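PDB 2DXQ: acetyltransferase from Agrobacterium tumefaciens, which probably transfers an acetyl group from acetyl-coenzyme A to an acceptor, as GNAT-family enzymes do, though its own substrate is not established. Local coordinates for residues A66-V71 with P80-E85. Sequence-based numbering, arbitrary orientation.
Sequences ATLLIV and PYAFIE
Val71 lies over one face of the Tyr81 ring, its CB 4.0 Å from the ring centroid in a CH-pi contact displaced toward the rim. Tyr81 CG sits between its own backbone N and carbonyl carbon (chi1 54°), on the same face of the sheet as Val71; Val71 CG1 reaches the phenolic end, 3.6 Å from Tyr81 OH, while CG2 comes near the edge of Phe83. A branched CB suits Val71, since both methyls are used at once. Further along this face, Leu69 CD1 meets Phe83 CB at 4.1 Å.

The two segments belong to neighbouring antiparallel strands, 61-71 and 81-88, in the central mixed sheet of the GNAT fold. On the other face, Leu68 CG is anti to the backbone N (chi1 177°); its CD1 touches both Ala82 CB, at 3.8 Å, and Ile84 CG1. Ala82, with only a CB, meets the leucine methyl closely, and helix 98-112 packs against Leu68 and Ile84.

Between the two side-chain layers, six backbone hydrogen bonds join Thr67 to Glu85, Leu69 to Phe83 and Val71 to Tyr81. Leu69 N to Phe83 O is 2.9 Å; Tyr81 N to Val71 O stretches to 3.2 Å where the pairing ends. Strands 51-58 and 117-122 flank the pair. On the aromatic face the second subunit approaches: its Phe83 stacks on Phe83, and its Tyr81 packs against Leu69 and Glu85.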
loop_
_atom_site.group_PDB
_atom_site.type_symbol
_atom_site.label_atom_id
_atom_site.label_comp_id
_atom_site.label_asym_id
_atom_site.label_seq_id
_atom_site.Cartn_x
_atom_site.Cartn_y
_atom_site.Cartn_z
ATOM N N ALA A 66 3.163 -6.084 -12.502
ATOM C CA ALA A 66 2.474 -5.746 -11.249
ATOM C C ALA A 66 3.562 -5.514 -10.216
ATOM O O ALA A 66 4.585 -6.218 -10.220
ATOM C CB ALA A 66 1.581 -6.893 -10.814
ATOM N N THR A 67 3.324 -4.565 -9.311
ATOM C CA THR A 67 4.290 -4.276 -8.258
ATOM C C THR A 67 3.730 -4.756 -6.924
ATOM O O THR A 67 2.590 -4.440 -6.569
ATOM C CB THR A 67 4.588 -2.770 -8.192
ATOM O OG1 THR A 67 5.110 -2.328 -9.460
ATOM C CG2 THR A 67 5.573 -2.443 -7.035
ATOM N N LEU A 68 4.545 -5.515 -6.198
ATOM C CA LEU A 68 4.171 -6.029 -4.894
ATOM C C LEU A 68 4.853 -5.201 -3.820
ATOM O O LEU A 68 6.057 -4.956 -3.897
ATOM C CB LEU A 68 4.604 -7.489 -4.757
ATOM C CG LEU A 68 4.355 -8.167 -3.414
ATOM C CD1 LEU A 68 2.850 -8.240 -3.081
ATOM C CD2 LEU A 68 4.986 -9.570 -3.479
ATOM N N LEU A 69 4.080 -4.799 -2.815
ATOM C CA LEU A 69 4.617 -4.042 -1.680
ATOM C C LEU A 69 4.318 -4.841 -0.419
ATOM O O LEU A 69 3.164 -4.975 -0.021
ATOM C CB LEU A 69 3.961 -2.657 -1.590
ATOM C CG LEU A 69 3.850 -1.841 -2.886
ATOM C CD1 LEU A 69 2.954 -0.627 -2.676
ATOM C CD2 LEU A 69 5.246 -1.414 -3.356
ATOM N N ILE A 70 5.353 -5.388 0.199
ATOM C CA ILE A 70 5.187 -6.155 1.440
ATOM C C ILE A 70 5.592 -5.250 2.592
ATOM O O ILE A 70 6.659 -4.626 2.548
ATOM C CB ILE A 70 6.043 -7.446 1.456
ATOM C CG1 ILE A 70 5.581 -8.407 0.348
ATOM C CG2 ILE A 70 5.937 -8.136 2.830
ATOM C CD1 ILE A 70 6.550 -9.607 0.099
ATOM N N VAL A 71 4.738 -5.191 3.611
ATOM C CA VAL A 71 4.854 -4.171 4.670
ATOM C C VAL A 71 4.964 -4.844 6.041
ATOM O O VAL A 71 4.117 -5.663 6.386
ATOM C CB VAL A 71 3.606 -3.246 4.677
ATOM C CG1 VAL A 71 3.834 -2.045 5.621
ATOM C CG2 VAL A 71 3.253 -2.751 3.257
ATOM N N PRO A 80 3.056 -9.622 8.240
ATOM C CA PRO A 80 3.055 -8.515 7.288
ATOM C C PRO A 80 1.771 -8.511 6.454
ATOM O O PRO A 80 1.000 -9.478 6.466
ATOM C CB PRO A 80 4.297 -8.793 6.421
ATOM C CG PRO A 80 4.453 -10.298 6.485
ATOM C CD PRO A 80 4.065 -10.645 7.897
ATOM N N TYR A 81 1.515 -7.407 5.765
ATOM C CA TYR A 81 0.440 -7.398 4.782
ATOM C C TYR A 81 1.014 -6.817 3.503
ATOM O O TYR A 81 2.127 -6.265 3.491
ATOM C CB TYR A 81 -0.789 -6.600 5.263
ATOM C CG TYR A 81 -0.438 -5.199 5.684
ATOM C CD1 TYR A 81 -0.158 -4.910 7.020
ATOM C CD2 TYR A 81 -0.390 -4.164 4.754
ATOM C CE1 TYR A 81 0.192 -3.625 7.417
ATOM C CE2 TYR A 81 -0.031 -2.872 5.133
ATOM C CZ TYR A 81 0.255 -2.611 6.470
ATOM O OH TYR A 81 0.580 -1.335 6.851
ATOM N N ALA A 82 0.258 -6.908 2.417
ATOM C CA ALA A 82 0.800 -6.463 1.144
ATOM C C ALA A 82 -0.224 -5.697 0.338
ATOM O O ALA A 82 -1.430 -5.901 0.507
ATOM C CB ALA A 82 1.294 -7.661 0.340
ATOM N N PHE A 83 0.273 -4.825 -0.537
ATOM C CA PHE A 83 -0.540 -4.212 -1.587
ATOM C C PHE A 83 0.012 -4.627 -2.938
ATOM O O PHE A 83 1.225 -4.887 -3.085
ATOM C CB PHE A 83 -0.434 -2.696 -1.538
ATOM C CG PHE A 83 -1.005 -2.079 -0.297
ATOM C CD1 PHE A 83 -2.352 -1.770 -0.227
ATOM C CD2 PHE A 83 -0.184 -1.791 0.782
ATOM C CE1 PHE A 83 -2.887 -1.189 0.925
ATOM C CE2 PHE A 83 -0.702 -1.193 1.934
ATOM C CZ PHE A 83 -2.057 -0.891 2.001
ATOM N N ILE A 84 -0.859 -4.630 -3.934
ATOM C CA ILE A 84 -0.412 -4.769 -5.327
ATOM C C ILE A 84 -0.794 -3.520 -6.106
ATOM O O ILE A 84 -1.940 -3.049 -6.014
ATOM C CB ILE A 84 -0.963 -6.058 -5.980
ATOM C CG1 ILE A 84 -0.285 -7.280 -5.336
ATOM C CG2 ILE A 84 -0.708 -6.060 -7.501
ATOM C CD1 ILE A 84 -0.846 -8.611 -5.817
ATOM N N GLU A 85 0.171 -2.969 -6.841
ATOM C CA GLU A 85 -0.025 -1.699 -7.533
ATOM C C GLU A 85 0.486 -1.728 -8.964
ATOM O O GLU A 85 1.227 -2.625 -9.356
ATOM C CB GLU A 85 0.684 -0.569 -6.771
ATOM C CG GLU A 85 -0.237 0.153 -5.761
ATOM C CD GLU A 85 -1.369 0.891 -6.451
ATOM O OE1 GLU A 85 -1.312 1.047 -7.695
ATOM O OE2 GLU A 85 -2.334 1.294 -5.764
#